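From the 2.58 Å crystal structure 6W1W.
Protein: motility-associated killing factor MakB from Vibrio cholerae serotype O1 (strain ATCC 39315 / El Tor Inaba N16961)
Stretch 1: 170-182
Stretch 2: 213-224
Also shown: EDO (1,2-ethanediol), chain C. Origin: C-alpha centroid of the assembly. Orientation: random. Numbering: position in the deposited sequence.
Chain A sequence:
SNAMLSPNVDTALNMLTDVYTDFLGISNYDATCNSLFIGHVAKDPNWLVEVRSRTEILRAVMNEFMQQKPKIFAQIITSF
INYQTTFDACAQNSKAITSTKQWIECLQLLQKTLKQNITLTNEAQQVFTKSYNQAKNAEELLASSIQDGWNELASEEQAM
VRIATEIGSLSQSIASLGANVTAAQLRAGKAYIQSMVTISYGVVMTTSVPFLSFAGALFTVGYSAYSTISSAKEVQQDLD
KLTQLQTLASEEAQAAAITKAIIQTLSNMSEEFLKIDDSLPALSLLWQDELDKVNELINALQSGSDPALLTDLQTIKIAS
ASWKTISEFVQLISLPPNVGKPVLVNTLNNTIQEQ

Stretch 1 (170-182) LSQSIASLGANVT
Stretch 2, residues 213-224: SFAGALFTVGYS

Stretch 2 of MakB enters as an extended strand, S213 to T220, and ends in a loop; stretch 1 enters as a helix (L170 to S176 with phi -57 to -77 and psi -25 to -43; I174 N to L170 O, 3.3 Å) that gives way to an extended segment by G178. The two are closest where this segment meets the end of the strand, with CA–CA separations of 4.9 Å for G178–F219 and 5.2 Å for A179–T220, so the register ascends in the same sense in both. The surface buried between them is 383 Å², both sides summed.

S213 (phi/psi -161/106) lies beyond reach of stretch 1. F214 (-118/156) makes the first contact: its CA-to-CB bond points sideways, but chi1 of 83° (p) and chi2 of -64° bring the ring nearer, so that F214 CZ lies 4.4 Å from S171 OG, which sits at the ring edge, near its plane. S171 itself is a t rotamer on the helix.

A215 (-125/168), G216 (-171/160) and A217 (-89/142) do not touch stretch 1. A 1,2-ethanediol, probably from the crystallisation liquor, lies beside G216 and A217 and donates a weak hydrogen bond from EDO O1 to A217 O (3.3 Å).

The CA-to-CB bond of L218 (-121/132; chi1 t, chi2 p) points sideways, but the end of its side chain comes nearer to stretch 1. Its CD1 packs 3.4 Å from I174 O (I174 chi1 m, chi2 t) and 3.6 Å from G178 CA, and lies 4.2 Å from L177 C (L177 -66/-14; chi1 m, chi2 t), an apolar methyl laid against backbone. The lack of a side chain at G178 (-78/141) matters here, since an ideal CB would stand a tight 3.3 Å from L218 CD1.

F219 (-103/119) supplies the one hydrogen bond between the stretches. A179 N donates to F219 O over a very short 2.5 Å, nearly linear at 172°, and G178 CA adds a less linear CA-H...O contact (126° at H) to the same F219 O at 3.3 Å. The F219 side chain (chi1 -71°, m; chi2 148°) meets V181 (-93/113, t) obliquely, V181 CG2 lying 4.2 Å from F219 CD1.

T220 (-120/148, p) points its CB away; its OG1 instead donates to Y223 O at 3.0 Å, bracing the turn after the strand. A179 (-70/147), whose CB points toward stretch 2, packs against T220 and V221: A179 CB is 4.3 Å from T220 CA and makes an apolar contact of 3.6 Å with V221 CG1 (V221 -85/-48, m). Y223 (-89/176; chi1 39°, p; chi2 -87°) swings its ring end back, leaving Y223 OH 4.2 Å from L177 O, too far to bond. S224 (-85/157, p) closes the stretch as the N-cap of the following helix.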

# COMPACT_ATOMS: atom_id res chain seq x y z
N LEU A 170 10.89 9.00 -15.55
CA LEU A 170 9.66 8.59 -16.22
C LEU A 170 8.68 7.94 -15.25
O LEU A 170 7.48 8.22 -15.30
CB LEU A 170 10.00 7.64 -17.37
CG LEU A 170 8.88 6.83 -18.03
CD1 LEU A 170 7.77 7.73 -18.55
CD2 LEU A 170 9.42 5.97 -19.17
N SER A 171 9.16 7.07 -14.37
CA SER A 171 8.25 6.39 -13.45
C SER A 171 7.66 7.36 -12.43
O SER A 171 6.49 7.24 -12.05
CB SER A 171 8.97 5.23 -12.76
OG SER A 171 8.07 4.47 -11.95
N GLN A 172 8.44 8.36 -12.01
CA GLN A 172 7.96 9.31 -11.00
C GLN A 172 6.99 10.34 -11.57
O GLN A 172 6.15 10.85 -10.83
CB GLN A 172 9.13 10.03 -10.33
CG GLN A 172 8.72 10.88 -9.14
CD GLN A 172 9.89 11.58 -8.49
OE1 GLN A 172 9.83 12.78 -8.21
NE2 GLN A 172 10.96 10.84 -8.25
N SER A 173 7.09 10.67 -12.86
CA SER A 173 6.15 11.61 -13.45
C SER A 173 4.79 10.96 -13.71
O SER A 173 3.75 11.61 -13.55
CB SER A 173 6.71 12.24 -14.73
OG SER A 173 6.67 11.35 -15.83
N ILE A 174 4.78 9.67 -14.08
CA ILE A 174 3.52 8.94 -14.13
C ILE A 174 2.93 8.79 -12.74
O ILE A 174 1.71 8.64 -12.59
CB ILE A 174 3.71 7.57 -14.81
CG1 ILE A 174 4.36 7.73 -16.18
CG2 ILE A 174 2.38 6.82 -14.94
CD1 ILE A 174 4.46 6.45 -16.99
N ALA A 175 3.78 8.83 -11.71
CA ALA A 175 3.28 8.72 -10.34
C ALA A 175 2.63 10.02 -9.88
O ALA A 175 1.79 10.00 -8.98
CB ALA A 175 4.41 8.33 -9.40
N SER A 176 3.02 11.15 -10.46
CA SER A 176 2.44 12.43 -10.05
C SER A 176 0.99 12.56 -10.50
O SER A 176 0.19 13.21 -9.82
CB SER A 176 3.27 13.59 -10.59
OG SER A 176 4.56 13.59 -10.01
N LEU A 177 0.63 11.94 -11.62
CA LEU A 177 -0.75 12.00 -12.11
C LEU A 177 -1.73 11.30 -11.18
O LEU A 177 -2.94 11.50 -11.34
CB LEU A 177 -0.84 11.39 -13.51
CG LEU A 177 0.35 11.64 -14.43
CD1 LEU A 177 0.18 10.91 -15.75
CD2 LEU A 177 0.56 13.13 -14.66
N GLY A 178 -1.25 10.50 -10.24
CA GLY A 178 -2.14 9.72 -9.39
C GLY A 178 -2.77 10.56 -8.28
O GLY A 178 -2.14 11.42 -7.67
N ALA A 179 -4.05 10.27 -8.02
CA ALA A 179 -4.79 10.96 -6.98
C ALA A 179 -4.29 10.57 -5.59
O ALA A 179 -3.86 9.43 -5.35
CB ALA A 179 -6.28 10.64 -7.08
N ASN A 180 -4.35 11.52 -4.67
CA ASN A 180 -4.05 11.26 -3.27
C ASN A 180 -5.31 10.80 -2.55
O ASN A 180 -6.38 11.39 -2.72
CB ASN A 180 -3.48 12.51 -2.59
CG ASN A 180 -2.04 12.76 -2.97
OD1 ASN A 180 -1.27 11.83 -3.22
ND2 ASN A 180 -1.65 14.04 -3.02
N VAL A 181 -5.19 9.74 -1.76
CA VAL A 181 -6.31 9.18 -1.02
C VAL A 181 -6.31 9.82 0.37
O VAL A 181 -5.40 9.59 1.17
CB VAL A 181 -6.23 7.66 -0.93
CG1 VAL A 181 -7.61 7.07 -0.68
CG2 VAL A 181 -5.60 7.08 -2.20
N THR A 182 -7.33 10.63 0.65
CA THR A 182 -7.49 11.30 1.93
C THR A 182 -8.78 10.84 2.61
O THR A 182 -9.52 10.02 2.08
CB THR A 182 -7.47 12.82 1.76
OG1 THR A 182 -8.71 13.24 1.17
CG2 THR A 182 -6.32 13.24 0.87
N SER A 213 9.50 -5.63 -18.27
CA SER A 213 8.17 -5.03 -18.25
C SER A 213 7.55 -5.26 -16.88
O SER A 213 7.14 -6.38 -16.57
CB SER A 213 7.29 -5.62 -19.35
OG SER A 213 6.37 -6.57 -18.82
N PHE A 214 7.48 -4.21 -16.06
CA PHE A 214 6.83 -4.28 -14.77
C PHE A 214 5.65 -3.31 -14.73
O PHE A 214 5.62 -2.32 -15.47
CB PHE A 214 7.81 -4.00 -13.62
CG PHE A 214 8.03 -2.54 -13.33
CD1 PHE A 214 8.62 -1.72 -14.27
CD2 PHE A 214 7.68 -2.00 -12.11
CE1 PHE A 214 8.83 -0.38 -14.01
CE2 PHE A 214 7.89 -0.66 -11.84
CZ PHE A 214 8.47 0.15 -12.79
N ALA A 215 4.69 -3.61 -13.86
CA ALA A 215 3.42 -2.91 -13.82
C ALA A 215 3.16 -2.35 -12.43
O ALA A 215 3.84 -2.68 -11.46
CB ALA A 215 2.27 -3.84 -14.24
N GLY A 216 2.15 -1.49 -12.35
CA GLY A 216 1.81 -0.85 -11.10
C GLY A 216 0.50 -0.11 -11.22
O GLY A 216 0.05 0.22 -12.33
N ALA A 217 -0.11 0.16 -10.07
CA ALA A 217 -1.44 0.76 -10.02
C ALA A 217 -1.35 2.28 -10.02
O ALA A 217 -0.45 2.87 -9.41
CB ALA A 217 -2.20 0.30 -8.79
N LEU A 218 -2.29 2.91 -10.72
CA LEU A 218 -2.46 4.35 -10.75
C LEU A 218 -3.86 4.67 -10.24
O LEU A 218 -4.83 4.04 -10.66
CB LEU A 218 -2.25 4.90 -12.16
CG LEU A 218 -2.34 6.41 -12.39
CD1 LEU A 218 -1.16 7.13 -11.75
CD2 LEU A 218 -2.43 6.72 -13.88
N PHE A 219 -3.96 5.63 -9.32
CA PHE A 219 -5.23 5.99 -8.72
C PHE A 219 -5.75 7.30 -9.32
O PHE A 219 -5.10 8.34 -9.21
CB PHE A 219 -5.10 6.12 -7.19
CG PHE A 219 -4.92 4.80 -6.49
CD1 PHE A 219 -4.16 4.72 -5.34
CD2 PHE A 219 -5.52 3.65 -6.98
CE1 PHE A 219 -3.99 3.50 -4.68
CE2 PHE A 219 -5.36 2.43 -6.33
CZ PHE A 219 -4.59 2.36 -5.18
N THR A 220 -6.92 7.24 -9.96
CA THR A 220 -7.55 8.41 -10.55
C THR A 220 -8.92 8.62 -9.92
O THR A 220 -9.60 7.66 -9.53
CB THR A 220 -7.70 8.26 -12.08
OG1 THR A 220 -8.50 7.12 -12.38
CG2 THR A 220 -6.33 8.11 -12.73
N VAL A 221 -9.34 9.89 -9.82
CA VAL A 221 -10.55 10.22 -9.08
C VAL A 221 -11.79 10.07 -9.96
O VAL A 221 -12.79 9.47 -9.55
CB VAL A 221 -10.45 11.63 -8.48
CG1 VAL A 221 -9.76 11.57 -7.13
CG2 VAL A 221 -9.71 12.56 -9.43
N GLY A 222 -11.76 10.63 -11.17
CA GLY A 222 -12.95 10.62 -12.01
C GLY A 222 -12.69 10.32 -13.47
O GLY A 222 -13.55 9.76 -14.16
N TYR A 223 -11.52 10.70 -13.97
CA TYR A 223 -11.16 10.43 -15.35
C TYR A 223 -10.48 9.07 -15.46
O TYR A 223 -10.24 8.38 -14.46
CB TYR A 223 -10.27 11.54 -15.90
CG TYR A 223 -9.24 12.08 -14.93
CD1 TYR A 223 -9.56 13.11 -14.05
CD2 TYR A 223 -7.95 11.59 -14.91
CE1 TYR A 223 -8.63 13.62 -13.18
CE2 TYR A 223 -7.01 12.09 -14.04
CZ TYR A 223 -7.35 13.10 -13.17
OH TYR A 223 -6.40 13.60 -12.30
N SER A 224 -10.17 8.66 -16.69
CA SER A 224 -9.51 7.39 -16.93
C SER A 224 -8.00 7.55 -16.80
O SER A 224 -7.45 8.64 -16.94
CB SER A 224 -9.86 6.84 -18.32
OG SER A 224 -9.07 7.44 -19.33
C1 EDO C . 3.23 4.06 -11.45
O1 EDO C . 2.18 4.46 -10.55
C2 EDO C . 2.77 2.85 -12.26
O2 EDO C . 3.89 2.27 -12.95